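Local atomic coordinates of lysozyme, putative (Bacillus anthracis, PDB entry 2WAG), a protein that probably hydrolyses the beta-1,4 bonds between N-acetylmuramic acid and N-acetylglucosamine in bacterial peptidoglycan, as a family GH25 lysozyme. Residues G71-F76 with V103-F108; T84-F89 with S127-M132; K140-A145 with D162-S167. All coordinates share one frame; numbering follows the deposited sequence.

In the fold
Contacts 1 and 3 are pairs of parallel strands in the same curled sheet, joined because strands 103-106 and 142-145 are themselves neighbours. Contact 2 lies farther from the centre of the chain, where helices 82-92 and 119-137 pack outside that sheet. Its contacts are van der Waals ones, two methionines against A86 and the carbon chains of Q85 and E87. Contact 1 is wholly buried and groups aromatic rings with acidic residues at its C-terminal end. Contact 3 has a buried aromatic pair at its middle but reaches solvent through K140 and R166. Contacts 1 and 2 also meet directly, since Q85, F89 and M129 press on the outer face of strand 69-75.

Contact 1 of 3, residues G71-F76 with V103-F108; sequences GAYHFF and VIDVEF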
loop_
_atom_site.group_PDB
_atom_site.type_symbol
_atom_site.label_atom_id
_atom_site.label_comp_id
_atom_site.label_asym_id
_atom_site.label_seq_id
_atom_site.Cartn_x
_atom_site.Cartn_y
_atom_site.Cartn_z
ATOM N N GLY A 71 13.519 -16.505 -6.522
ATOM C CA GLY A 71 14.580 -15.526 -6.645
ATOM C C GLY A 71 14.596 -14.636 -5.417
ATOM O O GLY A 71 13.720 -14.729 -4.538
ATOM N N ALA A 72 15.584 -13.752 -5.368
ATOM C CA ALA A 72 15.730 -12.803 -4.256
ATOM C C ALA A 72 15.793 -11.388 -4.779
ATOM O O ALA A 72 16.250 -11.155 -5.895
ATOM C CB ALA A 72 17.005 -13.120 -3.463
ATOM N N TYR A 73 15.346 -10.436 -3.962
ATOM C CA TYR A 73 15.477 -9.037 -4.324
ATOM C C TYR A 73 16.261 -8.223 -3.311
ATOM O O TYR A 73 16.309 -8.546 -2.113
ATOM C CB TYR A 73 14.127 -8.379 -4.646
ATOM C CG TYR A 73 13.192 -7.979 -3.522
ATOM C CD1 TYR A 73 13.306 -6.735 -2.893
ATOM C CD2 TYR A 73 12.106 -8.797 -3.190
ATOM C CE1 TYR A 73 12.360 -6.339 -1.947
ATOM C CE2 TYR A 73 11.142 -8.399 -2.263
ATOM C CZ TYR A 73 11.291 -7.172 -1.638
ATOM O OH TYR A 73 10.378 -6.722 -0.709
ATOM N N HIS A 74 16.865 -7.156 -3.832
ATOM C CA HIS A 74 17.554 -6.154 -3.053
ATOM C C HIS A 74 16.743 -4.872 -3.081
ATOM O O HIS A 74 16.342 -4.415 -4.146
ATOM C CB HIS A 74 18.893 -5.820 -3.713
ATOM C CG HIS A 74 19.688 -4.843 -2.915
ATOM N ND1 HIS A 74 19.793 -3.495 -3.199
ATOM C CD2 HIS A 74 20.389 -5.047 -1.784
ATOM C CE1 HIS A 74 20.538 -2.912 -2.267
ATOM N NE2 HIS A 74 20.924 -3.839 -1.410
ATOM N N PHE A 75 16.511 -4.275 -1.910
ATOM C CA PHE A 75 15.835 -2.993 -1.869
ATOM C C PHE A 75 16.894 -1.878 -1.941
ATOM O O PHE A 75 17.708 -1.724 -1.034
ATOM C CB PHE A 75 14.938 -2.881 -0.631
ATOM C CG PHE A 75 13.971 -1.744 -0.709
ATOM C CD1 PHE A 75 12.611 -1.969 -0.955
ATOM C CD2 PHE A 75 14.415 -0.444 -0.583
ATOM C CE1 PHE A 75 11.728 -0.889 -1.048
ATOM C CE2 PHE A 75 13.550 0.626 -0.674
ATOM C CZ PHE A 75 12.199 0.404 -0.906
ATOM N N PHE A 76 16.896 -1.137 -3.040
ATOM C CA PHE A 76 17.923 -0.137 -3.316
ATOM C C PHE A 76 17.901 1.043 -2.351
ATOM O O PHE A 76 16.825 1.529 -1.978
ATOM C CB PHE A 76 17.719 0.352 -4.752
ATOM C CG PHE A 76 18.802 1.263 -5.277
ATOM C CD1 PHE A 76 20.067 0.779 -5.589
ATOM C CD2 PHE A 76 18.526 2.610 -5.496
ATOM C CE1 PHE A 76 21.064 1.662 -6.092
ATOM C CE2 PHE A 76 19.486 3.465 -6.026
ATOM C CZ PHE A 76 20.745 2.996 -6.309
ATOM N N VAL A 103 16.817 -9.440 -8.517
ATOM C CA VAL A 103 16.032 -8.235 -8.682
ATOM C C VAL A 103 16.588 -7.076 -7.845
ATOM O O VAL A 103 16.932 -7.274 -6.724
ATOM C CB VAL A 103 14.594 -8.475 -8.241
ATOM C CG1 VAL A 103 13.770 -7.205 -8.224
ATOM C CG2 VAL A 103 13.941 -9.591 -9.048
ATOM N N ILE A 104 16.640 -5.888 -8.463
ATOM C CA ILE A 104 16.887 -4.673 -7.696
ATOM C C ILE A 104 15.596 -3.856 -7.710
ATOM O O ILE A 104 15.068 -3.545 -8.781
ATOM C CB ILE A 104 18.051 -3.837 -8.249
ATOM C CG1 ILE A 104 19.321 -4.683 -8.416
ATOM C CG2 ILE A 104 18.304 -2.673 -7.306
ATOM C CD1 ILE A 104 20.391 -3.998 -9.253
ATOM N N ASP A 105 15.120 -3.526 -6.509
ATOM C CA ASP A 105 13.868 -2.834 -6.294
ATOM C C ASP A 105 14.177 -1.345 -6.074
ATOM O O ASP A 105 14.855 -0.989 -5.098
ATOM C CB ASP A 105 13.196 -3.500 -5.082
ATOM C CG ASP A 105 11.876 -2.874 -4.669
ATOM O OD1 ASP A 105 11.720 -1.623 -4.743
ATOM O OD2 ASP A 105 11.027 -3.662 -4.206
ATOM N N VAL A 106 13.726 -0.511 -7.010
ATOM C CA VAL A 106 14.019 0.939 -6.998
ATOM C C VAL A 106 12.700 1.690 -6.809
ATOM O O VAL A 106 11.827 1.689 -7.704
ATOM C CB VAL A 106 14.689 1.379 -8.306
ATOM C CG1 VAL A 106 15.045 2.853 -8.255
ATOM C CG2 VAL A 106 15.923 0.521 -8.621
ATOM N N GLU A 107 12.541 2.328 -5.649
ATOM C CA GLU A 107 11.287 3.046 -5.372
ATOM C C GLU A 107 11.518 4.015 -4.230
ATOM O O GLU A 107 12.520 3.927 -3.515
ATOM C CB GLU A 107 10.136 2.088 -5.028
ATOM C CG GLU A 107 10.320 1.305 -3.755
ATOM C CD GLU A 107 9.219 0.286 -3.597
ATOM O OE1 GLU A 107 8.075 0.686 -3.252
ATOM O OE2 GLU A 107 9.465 -0.918 -3.832
ATOM N N PHE A 108 10.583 4.938 -4.054
ATOM C CA PHE A 108 10.710 5.859 -2.935
ATOM C C PHE A 108 10.411 5.218 -1.584
ATOM O O PHE A 108 9.616 4.278 -1.485
ATOM C CB PHE A 108 9.858 7.098 -3.150
ATOM C CG PHE A 108 10.344 7.942 -4.276
ATOM C CD1 PHE A 108 11.548 8.615 -4.149
ATOM C CD2 PHE A 108 9.646 8.042 -5.459
ATOM C CE1 PHE A 108 12.044 9.381 -5.176
ATOM C CE2 PHE A 108 10.150 8.818 -6.513
ATOM C CZ PHE A 108 11.354 9.497 -6.352
HETATM O O HOH W 1 15.023 2.526 -3.972
HETATM O O HOH W 2 14.550 1.576 -3.717
#
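D105 touches both Y73 and F75 of the adjacent parallel strand, and its side chain illustrates how the interior of a barrel can combine acids with aromatic rings. Its CB rests 3.4 Å from H74 O and also touches Y73 CD1. CG lies anti to the backbone N (chi1 178°), and from there it meets F75 CD1 at 3.9 Å. The carboxylate then divides its contacts: OD1 lies 3.8 Å from F75 CE1, whereas OD2 is 3.7 Å from Y73 CE1. Y73 runs alongside D105 and points the same way, their planes 35° apart; F75 slants across it. Just beyond, E107 OE2 comes within 2.5 Å of D105 OD1, while E107 CG packs 3.5 Å from F75 CZ. In the backbone, D105 N donates to H74 O at 2.8 Å in the straightest of four interstrand bonds. E107 OE2 is hydrogen-bonded by the backbone N of G2, and Y73 OH bonds the backbone N of S3, both of the second subunit and part of its N-terminal tag.

H74 and I104 take the other face of the sheet, where helices 82-92 and 119-137 cover them with Q85, F89, L126 and M129. Strand 40-47 flanks strand 69-75 on one side and strand 142-145 flanks strand 103-106 on the other, so the pair forms part of the barrel wall.

Contact 2 of 3, residues T84-F89 with S127-M132; sequences TQAEQF and SVMIEM
The methyl group of A86 packs on M132, while M129 reaches the backbone beside it. The CA atoms of A86 and M129 are 5.0 Å apart, while the helix axes of the two segments approach to 8.7 Å and run at 35° to each other in the same general direction. Both methionines start alike, with CG anti to the carbonyl carbon, and both bend at the thioether, yet they serve different neighbours. In M129 the chain brings SD to 3.6 Å from Q85 CB. Its bend at chi3 (67°) then places CE 3.9 Å from A86 N, close over the backbone of the facing helix. M132 takes a similar bend (chi3 64°) on the E87 side of A86. Its CB and SD each lie 3.8 Å from A86 CB, and CE ends 4.0 Å from E87 CG, the two side chains slanting across each other.

Q85 contributes carbon alone to this interface. Beyond CG its chain is extended, and at its end OE1 accepts from S77 N and NE2 donates to S80 O. M129 also touches H74 and I104, so it fills space between the helices and the sheet beneath them. Such side-by-side helices, packed outside the parallel part of a curved, mixed sheet, are characteristic of the alpha/beta barrel, here in the modified TIM-like form of family GH25.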
loop_
_atom_site.group_PDB
_atom_site.type_symbol
_atom_site.label_atom_id
_atom_site.label_comp_id
_atom_site.label_asym_id
_atom_site.label_seq_id
_atom_site.Cartn_x
_atom_site.Cartn_y
_atom_site.Cartn_z
ATOM N N THR A 84 28.896 -1.381 -2.898
ATOM C CA THR A 84 28.665 -1.915 -1.572
ATOM C C THR A 84 27.306 -2.623 -1.464
ATOM O O THR A 84 27.172 -3.647 -0.816
ATOM C CB THR A 84 28.813 -0.805 -0.522
ATOM O OG1 THR A 84 27.963 0.301 -0.856
ATOM C CG2 THR A 84 30.214 -0.313 -0.560
ATOM N N GLN A 85 26.304 -2.060 -2.135
ATOM C CA GLN A 85 24.991 -2.709 -2.154
ATOM C C GLN A 85 25.044 -4.056 -2.883
ATOM O O GLN A 85 24.465 -5.022 -2.412
ATOM C CB GLN A 85 23.965 -1.776 -2.777
ATOM C CG GLN A 85 23.705 -0.548 -1.908
ATOM C CD GLN A 85 22.527 0.236 -2.375
ATOM O OE1 GLN A 85 21.389 -0.234 -2.299
ATOM N NE2 GLN A 85 22.771 1.438 -2.888
ATOM N N ALA A 86 25.761 -4.119 -4.020
ATOM C CA ALA A 86 25.914 -5.388 -4.733
ATOM C C ALA A 86 26.647 -6.416 -3.872
ATOM O O ALA A 86 26.290 -7.591 -3.834
ATOM C CB ALA A 86 26.677 -5.181 -6.029
ATOM N N GLU A 87 27.707 -5.958 -3.201
ATOM C CA GLU A 87 28.464 -6.853 -2.341
ATOM C C GLU A 87 27.598 -7.412 -1.223
ATOM O O GLU A 87 27.722 -8.580 -0.838
ATOM C CB GLU A 87 29.690 -6.124 -1.750
ATOM C CG GLU A 87 30.793 -5.860 -2.787
ATOM C CD GLU A 87 31.844 -4.831 -2.367
ATOM O OE1 GLU A 87 31.612 -3.992 -1.466
ATOM O OE2 GLU A 87 32.929 -4.841 -2.990
ATOM N N GLN A 88 26.669 -6.598 -0.738
ATOM C CA GLN A 88 25.777 -7.064 0.294
ATOM C C GLN A 88 24.773 -8.123 -0.192
ATOM O O GLN A 88 24.573 -9.153 0.450
ATOM C CB GLN A 88 25.117 -5.862 0.929
ATOM C CG GLN A 88 25.887 -5.471 2.175
ATOM C CD GLN A 88 25.729 -6.508 3.282
ATOM O OE1 GLN A 88 26.671 -7.223 3.640
ATOM N NE2 GLN A 88 24.522 -6.594 3.811
ATOM N N PHE A 89 24.159 -7.887 -1.348
ATOM C CA PHE A 89 23.278 -8.909 -1.899
ATOM C C PHE A 89 24.073 -10.204 -2.147
ATOM O O PHE A 89 23.635 -11.288 -1.784
ATOM C CB PHE A 89 22.654 -8.367 -3.179
ATOM C CG PHE A 89 21.645 -9.286 -3.827
ATOM C CD1 PHE A 89 20.298 -9.239 -3.454
ATOM C CD2 PHE A 89 22.024 -10.175 -4.827
ATOM C CE1 PHE A 89 19.360 -10.050 -4.088
ATOM C CE2 PHE A 89 21.091 -11.007 -5.451
ATOM C CZ PHE A 89 19.750 -10.921 -5.093
ATOM N N SER A 127 23.929 1.223 -12.066
ATOM C CA SER A 127 24.660 0.538 -13.138
ATOM C C SER A 127 25.787 -0.332 -12.610
ATOM O O SER A 127 26.035 -1.422 -13.131
ATOM C CB SER A 127 25.213 1.551 -14.131
ATOM O OG SER A 127 24.177 2.237 -14.796
ATOM N N VAL A 128 26.478 0.142 -11.569
ATOM C CA VAL A 128 27.481 -0.690 -10.928
ATOM C C VAL A 128 26.843 -1.960 -10.334
ATOM O O VAL A 128 27.360 -3.067 -10.487
ATOM C CB VAL A 128 28.254 0.077 -9.843
ATOM C CG1 VAL A 128 29.089 -0.887 -9.017
ATOM C CG2 VAL A 128 29.102 1.184 -10.481
ATOM N N MET A 129 25.709 -1.802 -9.642
ATOM C CA MET A 129 25.037 -2.964 -9.068
ATOM C C MET A 129 24.667 -3.985 -10.140
ATOM O O MET A 129 24.887 -5.186 -9.964
ATOM C CB MET A 129 23.745 -2.554 -8.383
ATOM C CG MET A 129 23.912 -1.888 -7.078
ATOM S SD MET A 129 22.409 -2.012 -6.070
ATOM C CE MET A 129 22.334 -3.649 -5.758
ATOM N N ILE A 130 24.046 -3.505 -11.215
ATOM C CA ILE A 130 23.630 -4.393 -12.293
ATOM C C ILE A 130 24.847 -5.147 -12.849
ATOM O O ILE A 130 24.802 -6.374 -13.025
ATOM C CB ILE A 130 22.936 -3.603 -13.388
ATOM C CG1 ILE A 130 21.606 -3.037 -12.897
ATOM C CG2 ILE A 130 22.734 -4.492 -14.650
ATOM C CD1 ILE A 130 21.115 -1.873 -13.716
ATOM N N GLU A 131 25.936 -4.423 -13.129
ATOM C CA GLU A 131 27.122 -5.063 -13.683
ATOM C C GLU A 131 27.625 -6.175 -12.760
ATOM O O GLU A 131 27.942 -7.291 -13.192
ATOM C CB GLU A 131 28.220 -4.021 -13.898
ATOM C CG GLU A 131 29.461 -4.637 -14.564
ATOM C CD GLU A 131 30.564 -3.651 -14.756
ATOM O OE1 GLU A 131 30.366 -2.635 -15.456
ATOM O OE2 GLU A 131 31.664 -3.923 -14.242
ATOM N N MET A 132 27.692 -5.880 -11.470
ATOM C CA MET A 132 28.224 -6.854 -10.532
ATOM C C MET A 132 27.310 -8.062 -10.343
ATOM O O MET A 132 27.788 -9.206 -10.250
ATOM C CB MET A 132 28.522 -6.188 -9.181
ATOM C CG MET A 132 29.632 -5.140 -9.298
ATOM S SD MET A 132 29.973 -4.300 -7.752
ATOM C CE MET A 132 30.564 -5.640 -6.737
#

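Contact 3 of 3, residues K140-A145 with D162-S167; sequences KVILYA and DIWIRS. With SO4 (sulfate ion), chain F.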
loop_
_atom_site.group_PDB
_atom_site.type_symbol
_atom_site.label_atom_id
_atom_site.label_comp_id
_atom_site.label_asym_id
_atom_site.label_seq_id
_atom_site.Cartn_x
_atom_site.Cartn_y
_atom_site.Cartn_z
ATOM N N LYS A 140 20.598 -12.079 -16.507
ATOM C CA LYS A 140 20.145 -10.707 -16.729
ATOM C C LYS A 140 19.354 -10.220 -15.520
ATOM O O LYS A 140 18.453 -10.903 -15.022
ATOM C CB LYS A 140 19.271 -10.622 -17.976
ATOM C CG LYS A 140 18.522 -9.295 -18.082
ATOM C CD LYS A 140 17.516 -9.299 -19.220
ATOM C CE LYS A 140 18.186 -9.477 -20.570
ATOM N NZ LYS A 140 17.172 -9.540 -21.657
ATOM N N VAL A 141 19.707 -9.042 -15.030
ATOM C CA VAL A 141 19.094 -8.491 -13.825
ATOM C C VAL A 141 17.713 -7.906 -14.122
ATOM O O VAL A 141 17.455 -7.337 -15.210
ATOM C CB VAL A 141 20.042 -7.458 -13.207
ATOM C CG1 VAL A 141 19.392 -6.725 -12.028
ATOM C CG2 VAL A 141 21.338 -8.161 -12.806
ATOM N N ILE A 142 16.806 -8.101 -13.162
ATOM C CA ILE A 142 15.471 -7.511 -13.214
ATOM C C ILE A 142 15.428 -6.252 -12.355
ATOM O O ILE A 142 15.905 -6.274 -11.222
ATOM C CB ILE A 142 14.441 -8.526 -12.652
ATOM C CG1 ILE A 142 14.393 -9.813 -13.496
ATOM C CG2 ILE A 142 13.056 -7.891 -12.595
ATOM C CD1 ILE A 142 13.845 -10.981 -12.717
ATOM N N LEU A 143 14.853 -5.174 -12.893
ATOM C CA LEU A 143 14.593 -3.976 -12.098
ATOM C C LEU A 143 13.105 -3.889 -11.799
ATOM O O LEU A 143 12.297 -3.867 -12.739
ATOM C CB LEU A 143 15.021 -2.711 -12.841
ATOM C CG LEU A 143 16.500 -2.652 -13.235
ATOM C CD1 LEU A 143 16.784 -1.398 -14.039
ATOM C CD2 LEU A 143 17.419 -2.722 -11.993
ATOM N N TYR A 144 12.757 -3.860 -10.508
ATOM C CA TYR A 144 11.389 -3.560 -10.094
ATOM C C TYR A 144 11.307 -2.076 -9.831
ATOM O O TYR A 144 12.212 -1.502 -9.207
ATOM C CB TYR A 144 11.057 -4.304 -8.807
ATOM C CG TYR A 144 9.764 -3.836 -8.160
ATOM C CD1 TYR A 144 8.538 -4.441 -8.453
ATOM C CD2 TYR A 144 9.780 -2.774 -7.244
ATOM C CE1 TYR A 144 7.361 -4.003 -7.836
ATOM C CE2 TYR A 144 8.612 -2.316 -6.643
ATOM C CZ TYR A 144 7.410 -2.945 -6.924
ATOM O OH TYR A 144 6.271 -2.512 -6.278
ATOM N N ALA A 145 10.236 -1.482 -10.250
ATOM C CA ALA A 145 9.987 -0.066 -9.969
ATOM C C ALA A 145 8.515 0.251 -9.856
ATOM O O ALA A 145 7.736 -0.401 -10.457
ATOM C CB ALA A 145 10.602 0.818 -11.057
ATOM N N ASP A 162 15.561 -6.586 -17.455
ATOM C CA ASP A 162 14.108 -6.757 -17.641
ATOM C C ASP A 162 13.368 -5.933 -16.583
ATOM O O ASP A 162 13.919 -5.663 -15.508
ATOM C CB ASP A 162 13.724 -8.233 -17.456
ATOM C CG ASP A 162 14.029 -9.084 -18.690
ATOM O OD1 ASP A 162 14.248 -8.505 -19.770
ATOM O OD2 ASP A 162 13.991 -10.317 -18.567
ATOM N N ILE A 163 12.147 -5.523 -16.904
ATOM C CA ILE A 163 11.374 -4.635 -16.033
ATOM C C ILE A 163 10.230 -5.364 -15.343
ATOM O O ILE A 163 9.468 -6.114 -15.969
ATOM C CB ILE A 163 10.803 -3.423 -16.817
ATOM C CG1 ILE A 163 11.918 -2.681 -17.586
ATOM C CG2 ILE A 163 10.023 -2.488 -15.870
ATOM C CD1 ILE A 163 13.055 -2.198 -16.693
ATOM N N TRP A 164 10.150 -5.135 -14.037
ATOM C CA TRP A 164 9.046 -5.613 -13.226
ATOM C C TRP A 164 8.327 -4.349 -12.738
ATOM O O TRP A 164 8.895 -3.572 -11.964
ATOM C CB TRP A 164 9.603 -6.469 -12.086
ATOM C CG TRP A 164 8.630 -6.974 -11.054
ATOM C CD1 TRP A 164 7.256 -6.872 -11.035
ATOM C CD2 TRP A 164 9.005 -7.662 -9.865
ATOM N NE1 TRP A 164 6.765 -7.465 -9.881
ATOM C CE2 TRP A 164 7.822 -7.940 -9.140
ATOM C CE3 TRP A 164 10.245 -8.023 -9.313
ATOM C CZ2 TRP A 164 7.845 -8.582 -7.893
ATOM C CZ3 TRP A 164 10.277 -8.659 -8.100
ATOM C CH2 TRP A 164 9.086 -8.923 -7.383
ATOM N N ILE A 165 7.112 -4.097 -13.228
ATOM C CA ILE A 165 6.418 -2.830 -12.950
ATOM C C ILE A 165 5.281 -3.018 -11.947
ATOM O O ILE A 165 4.509 -3.985 -12.039
ATOM C CB ILE A 165 5.884 -2.200 -14.275
ATOM C CG1 ILE A 165 5.318 -0.794 -14.040
ATOM C CG2 ILE A 165 4.857 -3.107 -14.975
ATOM C CD1 ILE A 165 6.351 0.261 -13.602
ATOM N N ARG A 166 5.172 -2.098 -10.993
ATOM C CA ARG A 166 3.998 -2.080 -10.125
ATOM C C ARG A 166 2.865 -1.337 -10.821
ATOM O O ARG A 166 3.030 -0.197 -11.257
ATOM C CB ARG A 166 4.309 -1.396 -8.788
ATOM C CG ARG A 166 3.171 -1.562 -7.780
ATOM C CD ARG A 166 3.372 -0.772 -6.488
ATOM N NE ARG A 166 2.966 0.620 -6.669
ATOM C CZ ARG A 166 3.178 1.594 -5.784
ATOM N NH1 ARG A 166 3.810 1.353 -4.636
ATOM N NH2 ARG A 166 2.751 2.820 -6.054
ATOM N N SER A 167 1.709 -1.989 -10.901
ATOM C CA SER A 167 0.509 -1.335 -11.414
ATOM C C SER A 167 -0.724 -1.931 -10.735
ATOM O O SER A 167 -1.315 -2.894 -11.247
ATOM C CB SER A 167 0.437 -1.485 -12.930
ATOM O OG SER A 167 -0.625 -0.719 -13.478
HETATM S S SO4 F . 0.015 2.068 -8.770
HETATM O O1 SO4 F . 1.118 3.009 -8.481
HETATM O O2 SO4 F . -0.236 2.387 -10.149
HETATM O O3 SO4 F . 0.525 0.768 -8.571
HETATM O O4 SO4 F . -0.984 2.568 -7.872
HETATM O O HOH W 3 16.414 -11.861 -16.581
HETATM O O HOH W 4 14.936 -11.665 -20.630
HETATM O O HOH W 5 5.949 -0.749 -4.105
#
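Y144 turns the edge of its ring to the indole face of W164, a T-shaped pair set within a beta-alpha-beta unit of the GH25 barrel, in which helix 147-154 connects parallel strands 142-145 and 162-166. The tyrosine and five-membered ring planes stand at 79°, with centroids 4.8 Å apart. Y144 CD1 lies 3.4 Å above the W164 plane, over its centre. As bridge partners the two share a face of the sheet, and in both CG lies anti to the backbone N (chi1 168° and 175°). Their polar ends are held by other strands: W164 NE1 by N204 OD1, and Y144 OH by Q184 OE1.

Y144 OH touches R166 CB at 3.4 Å, and in one of two deposited conformers of R166 a water links that hydroxyl to NH1. The same conformer bonds a sulfate, probably from the crystallisation liquor, through NE and NH2. At the opposite end, one of two conformers of K140 crosses D162 at about a right angle, with a long salt bridge to OD1; D162 OD2 is hydrogen-bonded with Y216 OH. Between these ends five backbone bonds join the strands, and I142 CG2 sits at the edge of the indole, 3.8 Å from W164 CB.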